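Local coordinates for nisin leader peptide-processing serine protease NisP (Lactococcus lactis subsp. lactis, PDB 4MZD), which probably acts as a subtilisin-like serine endopeptidase that cuts the leader peptide from the precursor of the antibiotic nisin, at residues A310-F318 with G330-F338; E224-I232 with V276-V285. One frame throughout, in Å; residues are numbered along the deposited sequence. Where two conformers were deposited one is given.

Contact 1: residues A310-F318 with G330-F338; sequences APAGTTANF and GYYLKDWLF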
ATOM      1  N   ALA A 310      -5.164  -9.099   1.911  1.00  7.92           N
ATOM      2  CA  ALA A 310      -3.935  -9.861   2.084  1.00  7.99           C
ATOM      3  C   ALA A 310      -3.415  -9.630   3.502  1.00  7.36           C
ATOM      4  O   ALA A 310      -3.873  -8.723   4.198  1.00  7.64           O
ATOM      5  CB  ALA A 310      -2.904  -9.462   1.036  1.00  8.43           C
ATOM      6  N   PRO A 311      -2.467 -10.462   3.956  1.00  7.62           N
ATOM      7  CA  PRO A 311      -2.067 -10.356   5.366  1.00  7.81           C
ATOM      8  C   PRO A 311      -1.480  -9.002   5.769  1.00  7.67           C
ATOM      9  O   PRO A 311      -0.493  -8.541   5.187  1.00  8.39           O
ATOM     10  CB  PRO A 311      -1.044 -11.487   5.520  1.00  8.81           C
ATOM     11  CG  PRO A 311      -1.514 -12.512   4.531  1.00  8.93           C
ATOM     12  CD  PRO A 311      -1.952 -11.696   3.336  1.00  8.67           C
ATOM     13  N   ALA A 312      -2.097  -8.417   6.797  1.00  7.73           N
ATOM     14  CA  ALA A 312      -1.734  -7.127   7.370  1.00  7.73           C
ATOM     15  C   ALA A 312      -1.493  -7.215   8.874  1.00  7.36           C
ATOM     16  O   ALA A 312      -0.981  -6.273   9.467  1.00  8.14           O
ATOM     17  CB  ALA A 312      -2.822  -6.103   7.096  1.00  8.45           C
ATOM     18  N   GLY A 313      -1.904  -8.324   9.490  1.00  7.56           N
ATOM     19  CA  GLY A 313      -1.756  -8.508  10.923  1.00  8.15           C
ATOM     20  C   GLY A 313      -2.986  -8.103  11.719  1.00  8.33           C
ATOM     21  O   GLY A 313      -4.095  -7.976  11.184  1.00  8.91           O
ATOM     22  N   THR A 314      -2.783  -7.920  13.020  1.00  8.70           N
ATOM     23  CA  THR A 314      -3.871  -7.581  13.922  1.00  8.75           C
ATOM     24  C   THR A 314      -3.359  -6.799  15.115  1.00  8.48           C
ATOM     25  O   THR A 314      -2.235  -7.020  15.592  1.00  8.47           O
ATOM     26  CB  THR A 314      -4.595  -8.847  14.424  1.00  9.62           C
ATOM     27  OG1 THR A 314      -5.650  -8.465  15.308  1.00  9.71           O
ATOM     28  CG2 THR A 314      -3.658  -9.766  15.183  1.00 10.76           C
ATOM     29  N   THR A 315      -4.194  -5.887  15.602  1.00  8.48           N
ATOM     30  CA  THR A 315      -3.929  -5.203  16.865  1.00  8.68           C
ATOM     31  C   THR A 315      -4.883  -5.648  17.977  1.00  8.79           C
ATOM     32  O   THR A 315      -4.907  -5.059  19.054  1.00  9.31           O
ATOM     33  CB  THR A 315      -3.941  -3.655  16.729  1.00  9.51           C
ATOM     34  OG1 THR A 315      -5.099  -3.226  15.999  1.00 10.40           O
ATOM     35  CG2 THR A 315      -2.705  -3.174  15.995  1.00 10.82           C
ATOM     36  N   ALA A 316      -5.646  -6.705  17.733  1.00  8.57           N
ATOM     37  CA  ALA A 316      -6.654  -7.119  18.708  1.00  8.88           C
ATOM     38  C   ALA A 316      -6.040  -7.525  20.044  1.00  8.79           C
ATOM     39  O   ALA A 316      -6.555  -7.165  21.105  1.00  9.40           O
ATOM     40  CB  ALA A 316      -7.501  -8.236  18.148  1.00 10.56           C
ATOM     41  N   ASN A 317      -4.947  -8.279  20.001  1.00  8.63           N
ATOM     42  CA  ASN A 317      -4.305  -8.707  21.238  1.00  9.03           C
ATOM     43  C   ASN A 317      -3.492  -7.598  21.879  1.00  9.18           C
ATOM     44  O   ASN A 317      -3.466  -7.468  23.096  1.00  9.90           O
ATOM     45  CB  ASN A 317      -3.478  -9.965  21.015  1.00  9.34           C
ATOM     46  CG  ASN A 317      -4.327 -11.110  20.539  1.00 10.60           C
ATOM     47  OD1 ASN A 317      -5.364 -11.401  21.135  1.00 12.06           O
ATOM     48  ND2 ASN A 317      -3.926 -11.741  19.444  1.00 12.12           N
ATOM     49  N   PHE A 318      -2.838  -6.782  21.059  1.00  8.57           N
ATOM     50  CA  PHE A 318      -2.184  -5.602  21.596  1.00  9.18           C
ATOM     51  C   PHE A 318      -3.169  -4.783  22.434  1.00  9.60           C
ATOM     52  O   PHE A 318      -2.849  -4.339  23.541  1.00 10.75           O
ATOM     53  CB  PHE A 318      -1.605  -4.736  20.479  1.00 10.03           C
ATOM     54  CG  PHE A 318      -0.786  -3.588  20.989  1.00 11.43           C
ATOM     55  CD1 PHE A 318       0.584  -3.709  21.131  1.00 12.87           C
ATOM     56  CD2 PHE A 318      -1.387  -2.392  21.355  1.00 14.43           C
ATOM     57  CE1 PHE A 318       1.340  -2.660  21.614  1.00 15.17           C
ATOM     58  CE2 PHE A 318      -0.635  -1.339  21.839  1.00 16.69           C
ATOM     59  CZ  PHE A 318       0.731  -1.475  21.967  1.00 16.91           C
ATOM     60  N   GLY A 330       4.866 -12.865  23.504  1.00 15.56           N
ATOM     61  CA  GLY A 330       5.185 -13.172  22.120  1.00 14.50           C
ATOM     62  C   GLY A 330       4.038 -13.094  21.128  1.00 12.88           C
ATOM     63  O   GLY A 330       4.117 -13.692  20.050  1.00 12.54           O
ATOM     64  N   TYR A 331       2.984 -12.351  21.462  1.00 12.71           N
ATOM     65  CA  TYR A 331       1.859 -12.199  20.545  1.00 11.53           C
ATOM     66  C   TYR A 331       2.295 -11.635  19.199  1.00 10.16           C
ATOM     67  O   TYR A 331       1.724 -11.984  18.161  1.00  9.94           O
ATOM     68  CB  TYR A 331       0.781 -11.299  21.155  1.00 12.22           C
ATOM     69  CG  TYR A 331      -0.061 -11.972  22.215  1.00 13.07           C
ATOM     70  CD1 TYR A 331      -1.178 -12.714  21.862  1.00 14.89           C
ATOM     71  CD2 TYR A 331       0.268 -11.877  23.564  1.00 14.78           C
ATOM     72  CE1 TYR A 331      -1.953 -13.334  22.821  1.00 16.31           C
ATOM     73  CE2 TYR A 331      -0.503 -12.495  24.530  1.00 16.43           C
ATOM     74  CZ  TYR A 331      -1.608 -13.219  24.148  1.00 16.95           C
ATOM     75  OH  TYR A 331      -2.378 -13.839  25.099  1.00 19.35           O
ATOM     76  N   TYR A 332       3.291 -10.754  19.219  1.00 10.17           N
ATOM     77  CA  TYR A 332       3.735 -10.098  17.993  1.00 10.93           C
ATOM     78  C   TYR A 332       4.225 -11.094  16.942  1.00 10.11           C
ATOM     79  O   TYR A 332       4.185 -10.795  15.755  1.00  9.85           O
ATOM     80  CB  TYR A 332       4.829  -9.063  18.280  1.00 11.70           C
ATOM     81  CG  TYR A 332       6.093  -9.671  18.832  1.00 10.98           C
ATOM     82  CD1 TYR A 332       7.127 -10.060  17.991  1.00 11.16           C
ATOM     83  CD2 TYR A 332       6.250  -9.863  20.194  1.00 12.90           C
ATOM     84  CE1 TYR A 332       8.275 -10.623  18.495  1.00 12.45           C
ATOM     85  CE2 TYR A 332       7.392 -10.424  20.707  1.00 13.77           C
ATOM     86  CZ  TYR A 332       8.403 -10.804  19.852  1.00 13.28           C
ATOM     87  OH  TYR A 332       9.545 -11.370  20.364  1.00 15.92           O
ATOM     88  N   LEU A 333       4.702 -12.263  17.369  1.00  9.62           N
ATOM     89  CA  LEU A 333       5.258 -13.233  16.429  1.00  9.80           C
ATOM     90  C   LEU A 333       4.238 -13.698  15.402  1.00  9.62           C
ATOM     91  O   LEU A 333       4.586 -13.990  14.253  1.00 11.60           O
ATOM     92  CB  LEU A 333       5.817 -14.444  17.173  1.00 11.09           C
ATOM     93  CG  LEU A 333       7.016 -14.171  18.077  1.00 12.13           C
ATOM     94  CD1 LEU A 333       7.225 -15.321  19.046  1.00 13.34           C
ATOM     95  CD2 LEU A 333       8.268 -13.941  17.239  1.00 13.06           C
ATOM     96  N   LYS A 334       2.981 -13.789  15.825  1.00  9.44           N
ATOM     97  CA  LYS A 334       1.909 -14.202  14.931  1.00 10.28           C
ATOM     98  C   LYS A 334       0.996 -13.052  14.519  1.00  8.24           C
ATOM     99  O   LYS A 334       0.309 -13.150  13.508  1.00  9.31           O
ATOM    100  CB  LYS A 334       1.078 -15.315  15.565  1.00 13.63           C
ATOM    101  CG  LYS A 334       1.862 -16.587  15.814  1.00 18.01           C
ATOM    102  CD  LYS A 334       0.955 -17.736  16.226  1.00 21.60           C
ATOM    103  CE  LYS A 334       0.029 -17.344  17.364  1.00 24.33           C
ATOM    104  NZ  LYS A 334      -1.198 -16.647  16.885  1.00 26.03           N
ATOM    105  N   ASP A 335       0.983 -11.975  15.301  1.00  8.42           N
ATOM    106  CA  ASP A 335       0.030 -10.886  15.081  1.00  8.14           C
ATOM    107  C   ASP A 335       0.562  -9.805  14.156  1.00  8.00           C
ATOM    108  O   ASP A 335      -0.209  -9.159  13.438  1.00  7.88           O
ATOM    109  CB  ASP A 335      -0.334 -10.208  16.402  1.00  8.46           C
ATOM    110  CG  ASP A 335      -1.234 -11.046  17.283  1.00  8.93           C
ATOM    111  OD1 ASP A 335      -1.522 -12.215  16.952  1.00  9.87           O
ATOM    112  OD2 ASP A 335      -1.620 -10.514  18.343  1.00  9.94           O
ATOM    113  N   TRP A 336       1.869  -9.562  14.220  1.00  7.93           N
ATOM    114  CA  TRP A 336       2.498  -8.537  13.402  1.00  7.87           C
ATOM    115  C   TRP A 336       3.405  -9.224  12.398  1.00  7.92           C
ATOM    116  O   TRP A 336       3.667 -10.426  12.509  1.00  9.24           O
ATOM    117  CB  TRP A 336       3.249  -7.521  14.265  1.00  8.03           C
ATOM    118  CG  TRP A 336       2.342  -6.642  15.086  1.00  7.98           C
ATOM    119  CD1 TRP A 336       0.974  -6.682  15.135  1.00  8.35           C
ATOM    120  CD2 TRP A 336       2.748  -5.591  15.970  1.00  9.68           C
ATOM    121  NE1 TRP A 336       0.510  -5.720  15.999  1.00  9.01           N
ATOM    122  CE2 TRP A 336       1.577  -5.039  16.525  1.00  9.60           C
ATOM    123  CE3 TRP A 336       3.989  -5.059  16.342  1.00 11.30           C
ATOM    124  CZ2 TRP A 336       1.610  -3.983  17.434  1.00 11.46           C
ATOM    125  CZ3 TRP A 336       4.020  -4.012  17.250  1.00 13.20           C
ATOM    126  CH2 TRP A 336       2.834  -3.485  17.784  1.00 12.94           C
ATOM    127  N   LEU A 337       3.860  -8.479  11.405  1.00  8.35           N
ATOM    128  CA  LEU A 337       4.649  -9.107  10.366  1.00  9.60           C
ATOM    129  C   LEU A 337       6.056  -8.522  10.293  1.00  8.11           C
ATOM    130  O   LEU A 337       6.310  -7.349  10.571  1.00  8.62           O
ATOM    131  CB  LEU A 337       3.923  -9.126   9.029  1.00 12.44           C
ATOM    132  CG  LEU A 337       3.620  -7.755   8.460  1.00 12.77           C
ATOM    133  CD1 LEU A 337       4.652  -7.389   7.422  1.00 12.03           C
ATOM    134  CD2 LEU A 337       2.230  -7.730   7.826  1.00 14.29           C
ATOM    135  N   PHE A 338       6.977  -9.393   9.934  1.00  7.77           N
ATOM    136  CA  PHE A 338       8.399  -9.119  10.001  1.00  7.84           C
ATOM    137  C   PHE A 338       8.872  -8.629   8.640  1.00  7.31           C
ATOM    138  O   PHE A 338       8.707  -9.318   7.638  1.00  8.54           O
ATOM    139  CB  PHE A 338       9.080 -10.438  10.361  1.00  8.80           C
ATOM    140  CG  PHE A 338      10.507 -10.315  10.779  1.00  9.97           C
ATOM    141  CD1 PHE A 338      10.851  -9.762  11.997  1.00 12.90           C
ATOM    142  CD2 PHE A 338      11.505 -10.810   9.967  1.00 12.31           C
ATOM    143  CE1 PHE A 338      12.184  -9.694  12.383  1.00 14.41           C
ATOM    144  CE2 PHE A 338      12.832 -10.740  10.342  1.00 13.70           C
ATOM    145  CZ  PHE A 338      13.170 -10.195  11.555  1.00 13.67           C
TER
HETATM  146  O   HOH W   1      -2.551  -7.949  18.276  1.00  8.73           O

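Contact 2: residues E224-I232 with V276-V285; sequences EYLNYKSAI and VDAPSVFEDV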
ATOM      1  N   GLU A 224      -9.581  17.763  -4.796  1.00 12.25           N
ATOM      2  CA  GLU A 224      -8.538  16.765  -4.567  1.00 11.90           C
ATOM      3  C   GLU A 224      -8.908  15.444  -5.227  1.00 11.44           C
ATOM      4  O   GLU A 224      -8.063  14.775  -5.818  1.00 11.77           O
ATOM      5  CB  GLU A 224      -8.296  16.522  -3.080  1.00 12.30           C
ATOM      6  CG  GLU A 224      -7.602  17.646  -2.337  1.00 13.59           C
ATOM      7  CD  GLU A 224      -7.125  17.189  -0.972  1.00 13.67           C
ATOM      8  OE1 GLU A 224      -6.087  16.499  -0.902  1.00 13.58           O
ATOM      9  OE2 GLU A 224      -7.802  17.491   0.033  1.00 15.11           O
ATOM     10  N   TYR A 225     -10.176  15.062  -5.105  1.00 11.08           N
ATOM     11  CA  TYR A 225     -10.658  13.835  -5.718  1.00 10.74           C
ATOM     12  C   TYR A 225     -10.424  13.879  -7.226  1.00 10.65           C
ATOM     13  O   TYR A 225      -9.924  12.920  -7.817  1.00 10.50           O
ATOM     14  CB  TYR A 225     -12.137  13.645  -5.386  1.00 10.97           C
ATOM     15  CG  TYR A 225     -12.812  12.449  -6.011  1.00 11.02           C
ATOM     16  CD1 TYR A 225     -12.871  11.233  -5.345  1.00 11.54           C
ATOM     17  CD2 TYR A 225     -13.434  12.545  -7.249  1.00 13.01           C
ATOM     18  CE1 TYR A 225     -13.513  10.144  -5.904  1.00 13.41           C
ATOM     19  CE2 TYR A 225     -14.069  11.460  -7.812  1.00 14.02           C
ATOM     20  CZ  TYR A 225     -14.109  10.264  -7.136  1.00 15.35           C
ATOM     21  OH  TYR A 225     -14.747   9.183  -7.695  1.00 18.37           O
ATOM     22  N   LEU A 226     -10.777  15.001  -7.848  1.00 10.18           N
ATOM     23  CA  LEU A 226     -10.587  15.154  -9.288  1.00 10.57           C
ATOM     24  C   LEU A 226      -9.116  15.109  -9.691  1.00 11.22           C
ATOM     25  O   LEU A 226      -8.771  14.629 -10.769  1.00 11.20           O
ATOM     26  CB  LEU A 226     -11.215  16.457  -9.775  1.00 11.22           C
ATOM     27  CG  LEU A 226     -12.737  16.488  -9.746  1.00 11.99           C
ATOM     28  CD1 LEU A 226     -13.198  17.855 -10.200  1.00 13.40           C
ATOM     29  CD2 LEU A 226     -13.334  15.391 -10.622  1.00 13.15           C
ATOM     30  N   ASN A 227      -8.247  15.632  -8.833  0.67 10.92           N
ATOM     31  CA  ASN A 227      -6.813  15.592  -9.104  0.67 11.12           C
ATOM     32  C   ASN A 227      -6.264  14.164  -9.076  0.67 10.83           C
ATOM     33  O   ASN A 227      -5.439  13.792  -9.915  0.67 11.62           O
ATOM     34  CB  ASN A 227      -6.054  16.498  -8.134  0.67 11.55           C
ATOM     35  CG  ASN A 227      -6.351  17.968  -8.357  0.67 12.10           C
ATOM     36  OD1 ASN A 227      -6.862  18.358  -9.406  0.67 13.14           O
ATOM     37  ND2 ASN A 227      -6.015  18.795  -7.372  0.67 12.73           N
ATOM     38  N   TYR A 228      -6.726  13.361  -8.122  1.00 10.78           N
ATOM     39  CA  TYR A 228      -6.394  11.942  -8.127  1.00 10.31           C
ATOM     40  C   TYR A 228      -6.952  11.284  -9.375  1.00 10.18           C
ATOM     41  O   TYR A 228      -6.274  10.480 -10.016  1.00 10.90           O
ATOM     42  CB  TYR A 228      -6.985  11.210  -6.933  1.00 10.78           C
ATOM     43  CG  TYR A 228      -6.192  11.268  -5.655  1.00 10.70           C
ATOM     44  CD1 TYR A 228      -6.767  11.763  -4.495  1.00 11.18           C
ATOM     45  CD2 TYR A 228      -4.890  10.791  -5.591  1.00 11.77           C
ATOM     46  CE1 TYR A 228      -6.067  11.802  -3.308  1.00 11.96           C
ATOM     47  CE2 TYR A 228      -4.176  10.825  -4.406  1.00 12.09           C
ATOM     48  CZ  TYR A 228      -4.771  11.328  -3.269  1.00 11.49           C
ATOM     49  OH  TYR A 228      -4.045  11.359  -2.095  1.00 12.72           O
ATOM     50  N   LYS A 229      -8.204  11.596  -9.705  1.00 10.61           N
ATOM     51  CA  LYS A 229      -8.835  10.944 -10.842  1.00 11.09           C
ATOM     52  C   LYS A 229      -8.033  11.190 -12.115  1.00 11.31           C
ATOM     53  O   LYS A 229      -7.812  10.277 -12.904  1.00 11.77           O
ATOM     54  CB  LYS A 229     -10.276  11.414 -11.025  1.00 12.67           C
ATOM     55  CG  LYS A 229     -11.047  10.561 -12.018  1.00 14.60           C
ATOM     56  CD  LYS A 229     -12.256  11.286 -12.563  1.00 17.33           C
ATOM     57  CE  LYS A 229     -13.269  11.561 -11.486  1.00 18.00           C
ATOM     58  NZ  LYS A 229     -14.525  12.036 -12.127  1.00 18.04           N
ATOM     59  N   SER A 230      -7.598  12.429 -12.308  1.00 11.33           N
ATOM     60  CA  SER A 230      -6.819  12.776 -13.487  1.00 11.85           C
ATOM     61  C   SER A 230      -5.500  11.999 -13.537  1.00 11.47           C
ATOM     62  O   SER A 230      -5.092  11.510 -14.592  1.00 11.83           O
ATOM     63  CB  SER A 230      -6.547  14.281 -13.507  1.00 12.97           C
ATOM     64  OG  SER A 230      -5.836  14.649 -14.670  1.00 15.09           O
ATOM     65  N   ALA A 231      -4.833  11.888 -12.394  1.00 11.26           N
ATOM     66  CA  ALA A 231      -3.564  11.173 -12.341  1.00 11.32           C
ATOM     67  C   ALA A 231      -3.750   9.682 -12.616  1.00 11.04           C
ATOM     68  O   ALA A 231      -2.956   9.063 -13.336  1.00 11.69           O
ATOM     69  CB  ALA A 231      -2.878  11.398 -10.995  1.00 12.02           C
ATOM     70  N   ILE A 232      -4.801   9.108 -12.047  0.56 11.13           N
ATOM     71  CA  ILE A 232      -5.103   7.697 -12.248  0.56 11.66           C
ATOM     72  C   ILE A 232      -5.515   7.401 -13.688  0.56 11.89           C
ATOM     73  O   ILE A 232      -5.122   6.379 -14.256  0.56 12.87           O
ATOM     74  CB  ILE A 232      -6.173   7.230 -11.251  0.56 12.64           C
ATOM     75  CG1 ILE A 232      -5.569   7.186  -9.850  0.56 13.35           C
ATOM     76  CG2 ILE A 232      -6.733   5.868 -11.643  0.56 13.74           C
ATOM     77  CD1 ILE A 232      -6.589   7.169  -8.761  0.56 14.34           C
ATOM     78  N   VAL A 276     -15.219   9.245   0.687  1.00  9.10           N
ATOM     79  CA  VAL A 276     -14.460   8.180   0.042  1.00  9.50           C
ATOM     80  C   VAL A 276     -13.069   8.051   0.662  1.00  9.50           C
ATOM     81  O   VAL A 276     -12.525   9.015   1.211  1.00 10.00           O
ATOM     82  CB  VAL A 276     -14.348   8.400  -1.484  1.00 10.55           C
ATOM     83  CG1 VAL A 276     -15.732   8.471  -2.110  1.00 11.56           C
ATOM     84  CG2 VAL A 276     -13.557   9.662  -1.796  1.00 11.31           C
ATOM     85  N   ASP A 277     -12.526   6.840   0.570  1.00  9.45           N
ATOM     86  CA  ASP A 277     -11.168   6.486   0.977  1.00  9.71           C
ATOM     87  C   ASP A 277     -10.354   6.545  -0.319  1.00  9.79           C
ATOM     88  O   ASP A 277     -10.529   5.709  -1.207  1.00 10.35           O
ATOM     89  CB  ASP A 277     -11.216   5.069   1.580  1.00  9.56           C
ATOM     90  CG  ASP A 277      -9.938   4.658   2.298  1.00  9.62           C
ATOM     91  OD1 ASP A 277      -8.896   5.319   2.104  1.00 10.10           O
ATOM     92  OD2 ASP A 277      -9.983   3.644   3.038  1.00 10.09           O
ATOM     93  N   ALA A 278      -9.524   7.577  -0.454  1.00  9.58           N
ATOM     94  CA  ALA A 278      -8.799   7.852  -1.699  1.00  9.49           C
ATOM     95  C   ALA A 278      -7.286   7.638  -1.563  1.00  9.14           C
ATOM     96  O   ALA A 278      -6.702   7.991  -0.542  1.00  9.66           O
ATOM     97  CB  ALA A 278      -9.083   9.278  -2.146  1.00 10.99           C
ATOM     98  N   PRO A 279      -6.627   7.127  -2.621  1.00  8.84           N
ATOM     99  CA  PRO A 279      -7.168   6.856  -3.965  1.00  9.59           C
ATOM    100  C   PRO A 279      -7.732   5.449  -4.196  1.00  8.80           C
ATOM    101  O   PRO A 279      -8.001   5.097  -5.343  1.00 10.00           O
ATOM    102  CB  PRO A 279      -5.948   7.071  -4.864  1.00 10.72           C
ATOM    103  CG  PRO A 279      -4.797   6.627  -4.001  1.00 10.59           C
ATOM    104  CD  PRO A 279      -5.153   7.094  -2.611  1.00  9.73           C
ATOM    105  N   SER A 280      -7.947   4.668  -3.145  1.00  8.67           N
ATOM    106  CA  SER A 280      -8.430   3.301  -3.343  1.00  9.65           C
ATOM    107  C   SER A 280      -9.850   3.225  -3.920  1.00  9.92           C
ATOM    108  O   SER A 280     -10.221   2.206  -4.494  1.00 12.10           O
ATOM    109  CB  SER A 280      -8.342   2.484  -2.050  1.00 10.67           C
ATOM    110  OG  SER A 280      -9.268   2.950  -1.087  1.00 10.97           O
ATOM    111  N   VAL A 281     -10.629   4.294  -3.775  1.00  9.89           N
ATOM    112  CA  VAL A 281     -12.020   4.307  -4.215  1.00 11.35           C
ATOM    113  C   VAL A 281     -12.195   4.153  -5.725  1.00 11.15           C
ATOM    114  O   VAL A 281     -13.212   3.634  -6.181  1.00 11.95           O
ATOM    115  CB  VAL A 281     -12.719   5.606  -3.754  1.00 12.93           C
ATOM    116  CG1 VAL A 281     -12.038   6.826  -4.365  1.00 13.00           C
ATOM    117  CG2 VAL A 281     -14.207   5.575  -4.095  1.00 15.37           C
ATOM    118  N   PHE A 282     -11.222   4.607  -6.505  1.00 10.69           N
ATOM    119  CA  PHE A 282     -11.422   4.674  -7.947  1.00 11.41           C
ATOM    120  C   PHE A 282     -11.602   3.298  -8.567  1.00 12.14           C
ATOM    121  O   PHE A 282     -10.916   2.346  -8.206  1.00 11.34           O
ATOM    122  CB  PHE A 282     -10.288   5.450  -8.614  1.00 11.25           C
ATOM    123  CG  PHE A 282     -10.261   6.895  -8.226  1.00 10.65           C
ATOM    124  CD1 PHE A 282     -11.155   7.791  -8.787  1.00 11.77           C
ATOM    125  CD2 PHE A 282      -9.379   7.356  -7.263  1.00 11.35           C
ATOM    126  CE1 PHE A 282     -11.154   9.120  -8.407  1.00 12.70           C
ATOM    127  CE2 PHE A 282      -9.380   8.684  -6.879  1.00 12.49           C
ATOM    128  CZ  PHE A 282     -10.273   9.567  -7.455  1.00 12.95           C
ATOM    129  N   GLU A 283     -12.536   3.213  -9.509  1.00 14.26           N
ATOM    130  CA  GLU A 283     -12.899   1.954 -10.137  1.00 16.08           C
ATOM    131  C   GLU A 283     -11.704   1.210 -10.724  1.00 14.41           C
ATOM    132  O   GLU A 283     -11.629  -0.011 -10.635  1.00 14.66           O
ATOM    133  CB  GLU A 283     -13.930   2.205 -11.238  1.00 20.07           C
ATOM    134  CG  GLU A 283     -15.204   2.889 -10.770  1.00 24.99           C
ATOM    135  CD  GLU A 283     -16.135   1.955 -10.021  1.00 29.14           C
ATOM    136  OE1 GLU A 283     -17.229   1.660 -10.548  1.00 30.64           O
ATOM    137  OE2 GLU A 283     -15.777   1.523  -8.905  1.00 31.02           O
ATOM    138  N   ASP A 284     -10.768   1.935 -11.326  1.00 12.84           N
ATOM    139  CA  ASP A 284      -9.650   1.268 -11.983  1.00 12.89           C
ATOM    140  C   ASP A 284      -8.520   0.888 -11.031  1.00 10.38           C
ATOM    141  O   ASP A 284      -7.610   0.153 -11.407  1.00 11.32           O
ATOM    142  CB  ASP A 284      -9.136   2.112 -13.144  1.00 15.65           C
ATOM    143  CG  ASP A 284     -10.152   2.221 -14.268  1.00 18.72           C
ATOM    144  OD1 ASP A 284     -10.987   1.300 -14.409  1.00 20.01           O
ATOM    145  OD2 ASP A 284     -10.124   3.226 -15.000  1.00 20.77           O
ATOM    146  N   VAL A 285      -8.586   1.387  -9.801  1.00  9.57           N
ATOM    147  CA  VAL A 285      -7.596   1.073  -8.780  1.00  8.86           C
ATOM    148  C   VAL A 285      -7.938  -0.256  -8.113  1.00  9.06           C
ATOM    149  O   VAL A 285      -9.108  -0.578  -7.922  1.00 10.45           O
ATOM    150  CB  VAL A 285      -7.525   2.220  -7.738  1.00  8.93           C
ATOM    151  CG1 VAL A 285      -6.656   1.855  -6.542  1.00  9.47           C
ATOM    152  CG2 VAL A 285      -7.027   3.495  -8.396  1.00  8.92           C
TER

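Contact 1: residues A310-F318 with G330-F338
Asp335 is gripped from several directions by residues 310-318. The Asn317 and Asp335 side chains cross at about a right angle, yet their amide and carboxylate planes are nearly coplanar, and ND2 gives a nearly straight bond (164°) to Asp335 OD2 at 2.8 Å, received on the syn side of the carboxylate. The backbone brings Asn317 CB to Tyr331 CD1 at 3.7 Å, and chi1 (-61°), with CG anti to the carbonyl carbon, carries the amide to the acid. Water 1 also donates to OD2 and to Thr314 O while accepting from Phe318 N, so it ties the carboxylate to the first turn of helix 316-328. Methyl CG2 of Thr314 rests 3.5 Å from Asp335 CG. It faces the acid because OG1 stands anti to the backbone N (chi1 180°), where it accepts from Ala316 N to close an ST turn and also bonds Asp299. In the backbone, Thr314 N donates to Asp335 O at 2.9 Å. Together these bonds close the base of a helical excursion from the subtilisin-like fold: the chain leaves strand 308-311, runs through helices 316-328 and 332-335, and returns in strand 337-340. Gly313 sits where the two chains come closest, its CA packed against Asp335 O at backbone angles that suit a residue without a side chain. Beyond it, the Trp336 indole meets Thr314 O at its edge through a weak bond from NE1, while its six-membered ring lies near parallel to that of Phe318 but slid well aside.

Contact 2: residues E224-I232 with V276-V285
Phe282 drives its ring between Tyr225, Tyr228, Lys229 and Ile232, four residues spread over two turns of helix 222-238. Its CE1 lies over one face of the Tyr225 ring, toward the rim, 3.4 Å from Tyr225 CZ; the ring planes are inclined at 34°, and the two side chains slide past each other in opposite directions. CZ reaches further in, bringing the edge of the phenyl to Tyr225 O. With CG anti to its backbone N (chi1 177°), Tyr225 also sweeps across to the buried Val276. On the next turn Tyr228 CB packs 3.5 Å from Phe282 CE2, and Lys229 lends its aliphatic base, CB lying 3.6 Å from Phe282 CE1. A large, flat, apolar side chain suits this place because it can fill a groove on the helix and needs no polar partner there. Pro279, which follows a cis peptide bond, lays CB over the face of the Tyr228 ring in a CH-pi contact, 4.3 Å from the centroid. Ile232 leans toward Phe282 and Val285, though the exact place of its CD1 is doubtful.

Packing is looser toward the surface. There the partly exposed Val281 keeps CG1 3.9 Å from Tyr225 CE1, and the end of Lys229 leads away from the contact, as suits a charged group.

The buried hydroxyl end of Tyr228 is satisfied by Gln207 of strand 200-210, and its side chain also touches Val186 of helix 183-195. Helix 222-238 lies against strand 275-278, itself antiparallel to strand 200-210, and against the loop leading into strand 286-291.

Contact 2 precedes contact 1 along the chain, and the two are separate: their centres lie 30 Å apart, on opposite sides of the chain's centre, with nearest atoms about 13 Å from each other. The central, largely parallel sheet connects them. The chain passes from contact 2 into strand 286-291, which pairs in parallel with 308-311, from which contact 1 starts. Both contacts thus join more peripheral elements to one shared sheet of the subtilisin-like domain. Contact 1 is nearer the predicted charge-relay residues, with the side chain of Ala312 about 7 Å from that of Ser353, against about 11 Å from Pro279 to Asp100.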